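Local coordinates for protein PLP-Dependent L-Arginine Hydroxylase MppP (Streptomyces wadayamensis, PDB 6C9B) that uses pyridoxal phosphate to oxidise L-arginine to 4-hydroxy-2-ketoarginine and 2-ketoarginine, acting as an oxidase rather than an oxygenase, at residues B[171-174]-B[175-179]. Residues are numbered along the deposited sequence; the frame is centred on the assembly and turned at random.
Sequences LRRL and AEQCA
R173 and E176, three residues apart on helix 168-181, are joined by a salt bridge on the polar side of the helix. NH1 of R173 donates to OE1 of E176 at 3.0 Å, and the oxygen lies within the guanidinium plane, at its edge. OE1 accepts through its anti lone pair, and the two planes stand 74° apart. A bend at chi2 (66°) in R173 turns its chain along the helix, so the guanidinium also lays one face, toward its rim, over CG of Q177, which sits 3.6 Å from that plane. On the other flank of E176, the methylenes of R172 run alongside the carboxylate, with CG 3.5 Å from OE2. Beyond these residues, NE of R173 makes a second salt bridge, to D141, the amide NE2 of Q177 bonds to the carbonyl of L142, and the guanidinium of R172 pairs with E168.

Backbone bonds of the alpha-helical i to i+4 type underlie all this, from A175 N to L171 O (2.8 Å) through C178 N to L174 O (2.9 Å).

The apolar residues L171, L174, A175 and C178 all meet L185 of strand 184-188, and the methyl of A175 also touches A209 of helix 202-209. The helix is thus amphipathic, as suits the crossover of a beta-alpha-beta unit: apolar side chains seat it on the sheet, while R173, gripped by two carboxylates, probably ties this part of the helix to a neighbouring loop.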
# COMPACT_ATOMS: atom_id res chain seq x y z
N LEU B 171 -22.98 -16.82 -10.57
CA LEU B 171 -21.66 -17.13 -10.03
C LEU B 171 -21.40 -18.61 -10.13
O LEU B 171 -20.30 -19.04 -10.54
CB LEU B 171 -21.53 -16.67 -8.58
CG LEU B 171 -20.16 -16.97 -7.94
CD1 LEU B 171 -19.02 -16.22 -8.64
CD2 LEU B 171 -20.11 -16.63 -6.44
N ARG B 172 -22.39 -19.42 -9.78
CA ARG B 172 -22.22 -20.87 -9.83
C ARG B 172 -21.89 -21.33 -11.24
O ARG B 172 -20.94 -22.09 -11.46
CB ARG B 172 -23.48 -21.58 -9.30
CG ARG B 172 -23.41 -23.10 -9.42
CD ARG B 172 -24.64 -23.76 -8.79
NE ARG B 172 -24.72 -23.40 -7.37
CZ ARG B 172 -25.63 -22.60 -6.82
NH1 ARG B 172 -25.57 -22.34 -5.52
NH2 ARG B 172 -26.62 -22.06 -7.54
N ARG B 173 -22.67 -20.85 -12.22
CA ARG B 173 -22.42 -21.27 -13.60
C ARG B 173 -21.06 -20.79 -14.09
O ARG B 173 -20.34 -21.52 -14.78
CB ARG B 173 -23.54 -20.76 -14.51
CG ARG B 173 -23.37 -21.20 -15.95
CD ARG B 173 -23.51 -22.73 -16.10
NE ARG B 173 -22.92 -23.22 -17.34
CZ ARG B 173 -22.25 -24.36 -17.49
NH1 ARG B 173 -22.04 -25.18 -16.46
NH2 ARG B 173 -21.76 -24.68 -18.68
N LEU B 174 -20.70 -19.55 -13.76
CA LEU B 174 -19.40 -19.03 -14.19
C LEU B 174 -18.25 -19.82 -13.57
O LEU B 174 -17.26 -20.13 -14.24
CB LEU B 174 -19.32 -17.55 -13.80
CG LEU B 174 -18.12 -16.74 -14.27
CD1 LEU B 174 -18.02 -16.73 -15.79
CD2 LEU B 174 -18.28 -15.31 -13.77
N ALA B 175 -18.36 -20.15 -12.29
CA ALA B 175 -17.32 -20.95 -11.65
C ALA B 175 -17.25 -22.35 -12.26
O ALA B 175 -16.16 -22.91 -12.43
CB ALA B 175 -17.55 -21.02 -10.15
N GLU B 176 -18.41 -22.95 -12.59
CA GLU B 176 -18.39 -24.23 -13.28
C GLU B 176 -17.70 -24.12 -14.64
O GLU B 176 -16.91 -25.00 -15.00
CB GLU B 176 -19.80 -24.77 -13.45
CG GLU B 176 -20.47 -25.16 -12.14
CD GLU B 176 -21.93 -25.52 -12.32
OE1 GLU B 176 -22.45 -25.43 -13.45
OE2 GLU B 176 -22.57 -25.87 -11.32
N GLN B 177 -18.01 -23.07 -15.41
CA GLN B 177 -17.36 -22.85 -16.70
C GLN B 177 -15.85 -22.69 -16.55
O GLN B 177 -15.08 -23.29 -17.32
CB GLN B 177 -17.94 -21.63 -17.42
CG GLN B 177 -19.41 -21.71 -17.83
CD GLN B 177 -19.71 -20.70 -18.87
OE1 GLN B 177 -20.01 -19.51 -18.57
NE2 GLN B 177 -19.55 -21.11 -20.13
N CYS B 178 -15.41 -21.91 -15.55
CA CYS B 178 -13.98 -21.71 -15.34
C CYS B 178 -13.31 -23.02 -14.96
O CYS B 178 -12.24 -23.34 -15.46
CB CYS B 178 -13.72 -20.65 -14.26
SG CYS B 178 -14.10 -18.98 -14.88
N ALA B 179 -13.96 -23.82 -14.10
CA ALA B 179 -13.42 -25.13 -13.76
C ALA B 179 -13.29 -26.02 -14.98
O ALA B 179 -12.30 -26.76 -15.13
CB ALA B 179 -14.31 -25.82 -12.73